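Phosphate-binding protein PstS 2 (Streptococcus pneumoniae, PDB 4H1X) probably binds phosphate outside the cell membrane as the solute-binding component of the PstSACB ABC transporter, for import into the cell. Local coordinates at residues G21-G24 with A25-I29; I122-I125 with H126-Q129. All coordinates share one frame; numbering follows the deposited sequence. Where two conformers were deposited one is given.

Interaction 1 of 2, residues G21-G24 with A25-I29; sequences GTRG and AFTEI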
loop_
_atom_site.group_PDB
_atom_site.type_symbol
_atom_site.label_atom_id
_atom_site.label_comp_id
_atom_site.label_asym_id
_atom_site.label_seq_id
_atom_site.Cartn_x
_atom_site.Cartn_y
_atom_site.Cartn_z
ATOM N N GLY A 21 7.673 -3.584 -0.166
ATOM C CA GLY A 21 6.960 -2.315 -0.337
ATOM C C GLY A 21 6.253 -1.867 0.936
ATOM O O GLY A 21 6.246 -0.677 1.256
ATOM N N THR A 22 5.688 -2.827 1.698
ATOM C CA THR A 22 5.012 -2.540 2.965
ATOM C C THR A 22 6.026 -2.014 3.981
ATOM O O THR A 22 5.720 -1.054 4.696
ATOM C CB THR A 22 4.254 -3.771 3.470
ATOM O OG1 THR A 22 3.277 -4.138 2.485
ATOM C CG2 THR A 22 3.564 -3.518 4.795
ATOM N N ARG A 23 7.252 -2.598 3.989
ATOM C CA ARG A 23 8.321 -2.110 4.872
ATOM C C ARG A 23 8.688 -0.662 4.501
ATOM O O ARG A 23 8.836 0.174 5.384
ATOM C CB ARG A 23 9.556 -3.004 4.780
ATOM C CG ARG A 23 10.729 -2.449 5.611
ATOM C CD ARG A 23 11.831 -3.477 5.715
ATOM N NE ARG A 23 13.034 -2.931 6.357
ATOM C CZ ARG A 23 14.052 -3.670 6.791
ATOM N NH1 ARG A 23 14.026 -4.991 6.660
ATOM N NH2 ARG A 23 15.101 -3.093 7.365
ATOM N N GLY A 24 8.828 -0.402 3.210
ATOM C CA GLY A 24 9.171 0.925 2.703
ATOM C C GLY A 24 8.159 1.956 3.156
ATOM O O GLY A 24 8.529 3.012 3.663
ATOM N N ALA A 25 6.875 1.631 3.006
ATOM C CA ALA A 25 5.784 2.527 3.401
ATOM C C ALA A 25 5.774 2.750 4.912
ATOM O O ALA A 25 5.751 3.900 5.369
ATOM C CB ALA A 25 4.463 1.946 2.957
ATOM N N PHE A 26 5.795 1.653 5.687
ATOM C CA PHE A 26 5.782 1.716 7.146
ATOM C C PHE A 26 6.919 2.582 7.684
ATOM O O PHE A 26 6.672 3.485 8.472
ATOM C CB PHE A 26 5.860 0.304 7.766
ATOM C CG PHE A 26 5.835 0.346 9.278
ATOM C CD1 PHE A 26 4.634 0.501 9.968
ATOM C CD2 PHE A 26 7.015 0.248 10.015
ATOM C CE1 PHE A 26 4.610 0.538 11.375
ATOM C CE2 PHE A 26 6.993 0.307 11.418
ATOM C CZ PHE A 26 5.792 0.471 12.087
ATOM N N THR A 27 8.157 2.303 7.269
ATOM C CA THR A 27 9.314 3.041 7.762
ATOM C C THR A 27 9.277 4.513 7.311
ATOM O O THR A 27 9.678 5.375 8.085
ATOM C CB THR A 27 10.626 2.353 7.371
ATOM O OG1 THR A 27 10.717 2.294 5.954
ATOM C CG2 THR A 27 10.766 0.940 7.998
ATOM N N GLU A 28 8.764 4.801 6.099
ATOM C CA GLU A 28 8.632 6.196 5.641
ATOM C C GLU A 28 7.584 6.953 6.500
ATOM O O GLU A 28 7.874 8.031 7.025
ATOM C CB GLU A 28 8.256 6.258 4.149
ATOM C CG GLU A 28 8.057 7.667 3.596
ATOM C CD GLU A 28 9.220 8.629 3.764
ATOM O OE1 GLU A 28 10.373 8.238 3.462
ATOM O OE2 GLU A 28 8.972 9.782 4.185
ATOM N N ILE A 29 6.373 6.388 6.621
ATOM C CA ILE A 29 5.267 7.018 7.356
ATOM C C ILE A 29 5.614 7.265 8.849
ATOM O O ILE A 29 5.307 8.343 9.369
ATOM C CB ILE A 29 3.937 6.209 7.196
ATOM C CG1 ILE A 29 3.493 6.158 5.707
ATOM C CG2 ILE A 29 2.808 6.824 8.058
ATOM C CD1 ILE A 29 2.509 4.997 5.374
#
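Successive i to i+4 backbone bonds run from Gly21–Gly24 to Ala25–Glu28 through the first turns of helix 21-30, with Ala25 N 3.0 Å from Gly21 O, Phe26 N 2.9 Å from Thr22 O and Glu28 N 3.0 Å from Gly24 O. This helix completes the first strand-turn-helix unit of the periplasmic binding protein fold, after strand 12-16. Its N-terminal end, where the first peptide N-H groups point out of the helix end, is a natural place for an anion: Thr22 OG1 bonds to a citrate that probably came from the crystallisation liquor, consistent with a ligand pocket there. Ala25 is buried, its small methyl fitting where the helix packs on Arg104 of strand 103-110. Phe26 instead suits a place facing the hydrophobic interior. With CG anti to its N (chi1 -180°), the ring leads away from the preceding turn to stack on Tyr70 and meet Phe254 edge-to-face. Arg23 runs out fully extended, giving a salt bridge to Asp42 and a bond to Arg16 O, while its aliphatic CG passes 4.1 Å from Thr27 CG2. Thr27 folds its hydroxyl back onto the helix: chi1 of 61° sets OG1 between N and the carbonyl carbon, so that OG1 and N, each 2.9 Å from Arg23 O, donate to that oxygen from opposite faces of its carbonyl plane.

Interaction 2 of 2, residues I122-I125 with H126-Q129; sequences ISFI and HSKQ
Backbone bonds between Ile122–Ile125 and His126–Gln129 mark the end of helix 116-126. His126 N still makes the regular i to i+4 bond, 2.9 Å from Ile122 O, and Ser127 N donates to Phe124 O, three residues back, at 3.1 Å. That bond is bent (143° at the hydrogen), and the donor sits well above the carbonyl plane. A second, side-chain bond grips the same oxygen: Ser127 OG donates to Phe124 O at 2.6 Å, from only 15° out of that plane. Serine suits this buried place because its short hydroxyl can give a proton here and also accept from Gly130 N. Its chi1 of 73° swings OG back beside the backbone, where it can do both. Packing and ring contacts flank these bonds. One face of the His126 imidazole lies over Ile122 O, its plane 3.3 Å from that oxygen, and the two side chains run alongside each other; the far nitrogen of the ring, NE2, bonds to Asp225. Past the cap, CB of Gln129 comes 4.1 Å from CE1 of Phe124, whose ring is edge-to-face with Tyr149 and also touches Ala176. Ser127 thus both leaves one helix and caps the next, helix 128-136: a serine N-cap at a one-residue junction between two consecutive helices.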
loop_
_atom_site.group_PDB
_atom_site.type_symbol
_atom_site.label_atom_id
_atom_site.label_comp_id
_atom_site.label_asym_id
_atom_site.label_seq_id
_atom_site.Cartn_x
_atom_site.Cartn_y
_atom_site.Cartn_z
ATOM N N ILE A 122 -8.917 3.123 -17.807
ATOM C CA ILE A 122 -9.145 4.030 -16.663
ATOM C C ILE A 122 -10.645 4.055 -16.338
ATOM O O ILE A 122 -11.032 4.033 -15.171
ATOM C CB ILE A 122 -8.594 5.474 -16.949
ATOM C CG1 ILE A 122 -7.058 5.513 -17.140
ATOM C CG2 ILE A 122 -9.068 6.519 -15.923
ATOM C CD1 ILE A 122 -6.219 4.895 -16.095
ATOM N N SER A 123 -11.500 4.117 -17.395
ATOM C CA SER A 123 -12.963 4.138 -17.217
ATOM C C SER A 123 -13.403 2.857 -16.501
ATOM O O SER A 123 -14.230 2.901 -15.588
ATOM C CB SER A 123 -13.678 4.304 -18.555
ATOM O OG SER A 123 -13.348 5.551 -19.151
ATOM N N PHE A 124 -12.816 1.719 -16.891
ATOM C CA PHE A 124 -13.125 0.429 -16.241
ATOM C C PHE A 124 -12.716 0.483 -14.766
ATOM O O PHE A 124 -13.473 0.071 -13.907
ATOM C CB PHE A 124 -12.375 -0.717 -16.944
ATOM C CG PHE A 124 -12.610 -2.035 -16.228
ATOM C CD1 PHE A 124 -13.809 -2.732 -16.395
ATOM C CD2 PHE A 124 -11.691 -2.513 -15.294
ATOM C CE1 PHE A 124 -14.045 -3.923 -15.715
ATOM C CE2 PHE A 124 -11.956 -3.683 -14.569
ATOM C CZ PHE A 124 -13.130 -4.380 -14.789
ATOM N N ILE A 125 -11.515 0.982 -14.477
ATOM C CA ILE A 125 -11.032 1.089 -13.095
ATOM C C ILE A 125 -11.979 1.981 -12.257
ATOM O O ILE A 125 -12.241 1.673 -11.083
ATOM C CB ILE A 125 -9.595 1.631 -13.069
ATOM C CG1 ILE A 125 -8.594 0.605 -13.672
ATOM C CG2 ILE A 125 -9.187 2.006 -11.613
ATOM C CD1 ILE A 125 -7.123 1.200 -13.911
ATOM N N HIS A 126 -12.507 3.040 -12.865
ATOM C CA HIS A 126 -13.426 3.982 -12.203
ATOM C C HIS A 126 -14.834 3.419 -12.033
ATOM O O HIS A 126 -15.576 3.902 -11.185
ATOM C CB HIS A 126 -13.479 5.305 -12.994
ATOM C CG HIS A 126 -12.259 6.144 -12.778
ATOM N ND1 HIS A 126 -11.911 7.164 -13.651
ATOM C CD2 HIS A 126 -11.324 6.065 -11.802
ATOM C CE1 HIS A 126 -10.818 7.712 -13.141
ATOM N NE2 HIS A 126 -10.425 7.076 -12.036
ATOM N N SER A 127 -15.194 2.403 -12.809
ATOM C CA SER A 127 -16.557 1.851 -12.817
ATOM C C SER A 127 -16.932 1.110 -11.536
ATOM O O SER A 127 -16.055 0.758 -10.741
ATOM C CB SER A 127 -16.722 0.892 -13.988
ATOM O OG SER A 127 -16.040 -0.331 -13.769
ATOM N N LYS A 128 -18.238 0.782 -11.400
ATOM C CA LYS A 128 -18.747 -0.016 -10.275
ATOM C C LYS A 128 -18.007 -1.372 -10.253
ATOM O O LYS A 128 -17.589 -1.807 -9.185
ATOM C CB LYS A 128 -20.277 -0.199 -10.406
ATOM C CG LYS A 128 -20.936 -0.793 -9.159
ATOM C CD LYS A 128 -22.458 -0.750 -9.271
ATOM C CE LYS A 128 -23.143 -0.935 -7.937
ATOM N NZ LYS A 128 -24.611 -0.695 -8.043
ATOM N N GLN A 129 -17.768 -1.983 -11.434
ATOM C CA GLN A 129 -17.037 -3.273 -11.554
ATOM C C GLN A 129 -15.576 -3.141 -11.117
ATOM O O GLN A 129 -15.065 -4.023 -10.427
ATOM C CB GLN A 129 -17.053 -3.793 -12.999
ATOM C CG GLN A 129 -18.418 -4.032 -13.604
ATOM C CD GLN A 129 -18.256 -4.289 -15.082
ATOM O OE1 GLN A 129 -18.809 -3.581 -15.938
ATOM N NE2 GLN A 129 -17.453 -5.288 -15.411
#

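Overall arrangement
Following the chain from its N terminus, interaction 1 comes first, at the start of helix 21-30, and interaction 2 later, where helix 116-126 gives way to helix 128-136. Each joins neighbouring turns of one continuous run, so neither closes a long loop, and the two stand in series without nesting or crossing. Their centres are 28 Å apart and their nearest atoms about 20 Å, so they do not touch. Residues 21-29 pack against strands 67-72 and 103-110, whereas 122-129 lean on helix 164-180 and reach strand 223-236 through Asp225. Strand 223-236 pairs with both 67-72 and 103-110, so the mixed sheet connects the surroundings of the two contacts.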